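35 kDa hemin binding protein (Porphyromonas gingivalis, PDB 5Y1A) probably binds hemin and is a virulence-associated, thioredoxin-domain cargo protein of the type IX secretion system. Local coordinates at residues K31-K36 with D140-E146. Residues are numbered along the deposited sequence; the frame is centred on the assembly and turned at random.
Sequences KGSFKK and DGTAPAE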
loop_
_atom_site.group_PDB
_atom_site.type_symbol
_atom_site.label_atom_id
_atom_site.label_comp_id
_atom_site.label_asym_id
_atom_site.label_seq_id
_atom_site.Cartn_x
_atom_site.Cartn_y
_atom_site.Cartn_z
ATOM N N LYS A 31 -21.988 1.430 18.087
ATOM C CA LYS A 31 -21.710 1.781 16.661
ATOM C C LYS A 31 -22.060 0.665 15.669
ATOM O O LYS A 31 -22.591 0.958 14.579
ATOM C CB LYS A 31 -20.240 2.176 16.466
ATOM C CG LYS A 31 -19.963 3.672 16.428
ATOM C CD LYS A 31 -19.799 4.206 15.003
ATOM C CE LYS A 31 -21.124 4.661 14.401
ATOM N NZ LYS A 31 -20.986 4.902 12.933
ATOM N N GLY A 32 -21.760 -0.598 16.019
ATOM C CA GLY A 32 -21.910 -1.680 15.052
ATOM C C GLY A 32 -21.500 -3.099 15.406
ATOM O O GLY A 32 -20.993 -3.376 16.506
ATOM N N SER A 33 -21.719 -3.990 14.433
ATOM C CA SER A 33 -21.476 -5.432 14.570
ATOM C C SER A 33 -19.999 -5.778 14.569
ATOM O O SER A 33 -19.631 -6.876 14.986
ATOM C CB SER A 33 -22.098 -6.198 13.399
ATOM O OG SER A 33 -23.475 -5.936 13.255
ATOM N N PHE A 34 -19.157 -4.876 14.048
ATOM C CA PHE A 34 -17.787 -5.246 13.711
ATOM C C PHE A 34 -16.716 -4.592 14.606
ATOM O O PHE A 34 -16.995 -3.632 15.306
ATOM C CB PHE A 34 -17.542 -4.976 12.203
ATOM C CG PHE A 34 -18.546 -5.623 11.311
ATOM C CD1 PHE A 34 -18.532 -7.002 11.114
ATOM C CD2 PHE A 34 -19.524 -4.876 10.684
ATOM C CE1 PHE A 34 -19.481 -7.625 10.312
ATOM C CE2 PHE A 34 -20.469 -5.486 9.876
ATOM C CZ PHE A 34 -20.443 -6.878 9.689
ATOM N N LYS A 35 -15.492 -5.109 14.542
ATOM C CA LYS A 35 -14.384 -4.642 15.376
ATOM C C LYS A 35 -13.635 -3.492 14.695
ATOM O O LYS A 35 -13.059 -3.686 13.634
ATOM C CB LYS A 35 -13.420 -5.804 15.623
ATOM C CG LYS A 35 -12.123 -5.427 16.334
ATOM C CD LYS A 35 -11.198 -6.645 16.483
ATOM C CE LYS A 35 -10.463 -6.960 15.166
ATOM N NZ LYS A 35 -9.569 -8.152 15.326
ATOM N N LYS A 36 -13.622 -2.323 15.335
ATOM C CA LYS A 36 -13.034 -1.103 14.751
ATOM C C LYS A 36 -11.501 -1.113 14.689
ATOM O O LYS A 36 -10.822 -1.369 15.688
ATOM C CB LYS A 36 -13.553 0.130 15.532
ATOM C CG LYS A 36 -13.018 1.497 15.121
ATOM C CD LYS A 36 -13.649 1.971 13.829
ATOM C CE LYS A 36 -13.252 3.410 13.423
ATOM N NZ LYS A 36 -14.121 4.466 14.012
ATOM N N ASP A 140 -16.461 3.276 20.803
ATOM C CA ASP A 140 -16.788 2.105 21.636
ATOM C C ASP A 140 -16.098 0.805 21.182
ATOM O O ASP A 140 -16.397 -0.280 21.696
ATOM C CB ASP A 140 -18.323 1.930 21.754
ATOM C CG ASP A 140 -18.996 1.528 20.430
ATOM O OD1 ASP A 140 -18.306 1.248 19.415
ATOM O OD2 ASP A 140 -20.246 1.471 20.405
ATOM N N GLY A 141 -15.191 0.908 20.203
ATOM C CA GLY A 141 -14.436 -0.236 19.689
ATOM C C GLY A 141 -15.122 -1.013 18.572
ATOM O O GLY A 141 -14.567 -1.990 18.063
ATOM N N THR A 142 -16.327 -0.578 18.200
ATOM C CA THR A 142 -17.105 -1.254 17.171
ATOM C C THR A 142 -17.341 -0.360 15.951
ATOM O O THR A 142 -17.213 0.863 16.009
ATOM C CB THR A 142 -18.493 -1.721 17.681
ATOM O OG1 THR A 142 -19.369 -0.597 17.774
ATOM C CG2 THR A 142 -18.388 -2.410 19.030
ATOM N N ALA A 143 -17.758 -0.980 14.865
ATOM C CA ALA A 143 -17.933 -0.268 13.602
ATOM C C ALA A 143 -19.015 -0.976 12.800
ATOM O O ALA A 143 -19.202 -2.200 12.949
ATOM C CB ALA A 143 -16.610 -0.255 12.842
ATOM N N PRO A 144 -19.762 -0.227 11.968
ATOM C CA PRO A 144 -20.827 -0.799 11.143
ATOM C C PRO A 144 -20.369 -1.353 9.782
ATOM O O PRO A 144 -21.193 -1.590 8.922
ATOM C CB PRO A 144 -21.757 0.395 10.945
ATOM C CG PRO A 144 -20.831 1.539 10.863
ATOM C CD PRO A 144 -19.741 1.255 11.867
ATOM N N ALA A 145 -19.060 -1.541 9.602
ATOM C CA ALA A 145 -18.528 -2.210 8.408
ATOM C C ALA A 145 -17.276 -2.967 8.777
ATOM O O ALA A 145 -16.670 -2.715 9.834
ATOM C CB ALA A 145 -18.246 -1.194 7.283
ATOM N N GLU A 146 -16.894 -3.908 7.913
ATOM C CA GLU A 146 -15.656 -4.651 8.088
ATOM C C GLU A 146 -15.100 -4.897 6.696
ATOM O O GLU A 146 -15.864 -5.034 5.722
ATOM C CB GLU A 146 -15.937 -5.971 8.821
ATOM C CG GLU A 146 -14.844 -7.009 8.814
ATOM C CD GLU A 146 -15.347 -8.322 9.381
ATOM O OE1 GLU A 146 -15.758 -9.209 8.586
ATOM O OE2 GLU A 146 -15.350 -8.440 10.626
HETATM O O HOH W 1 -14.493 -7.004 12.503
#
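Two side chains, Asp140 and Thr142, receive the first two amides of the modelled chain. Asp140 OD2 accepts from Lys31 N (2.9 Å), while its other oxygen, OD1, closes an Asx turn with Thr142 N (3.0 Å) and accepts from Thr142 OG1 (2.7 Å). That hydroxyl oxygen in turn takes a weak bond from Gly32 N (3.0 Å). Beyond this, the chain joins a short antiparallel ladder: Phe34 and Ala143 form a hydrogen-bonded pair (Phe34 N to Ala143 O 2.9 Å, Ala143 N to Phe34 O 2.8 Å), and Lys36 N reaches Gly141 O (2.9 Å). Gly32 runs so close to the opposing backbone that a CB would clash with Ala143 O and Pro144 N. After Pro144 the chain enters strand 145-153, which belongs to another sheet; there Glu146 CB sits over one face of the Phe34 ring, 4.0 Å from its centroid, a CH-pi contact. A water oxygen accepts from Lys35 N (3.0 Å) and donates to Glu146 OE2 (2.5 Å), whereas Glu146 OE1 is hydrogen-bonded to Asn148. So strand 142-143 extends the thioredoxin-domain sheet just before the beta-sandwich: backbone pairing holds the ladder, Asp140 and Thr142 fix the leading amides, and Phe34 adds apolar contact at the junction.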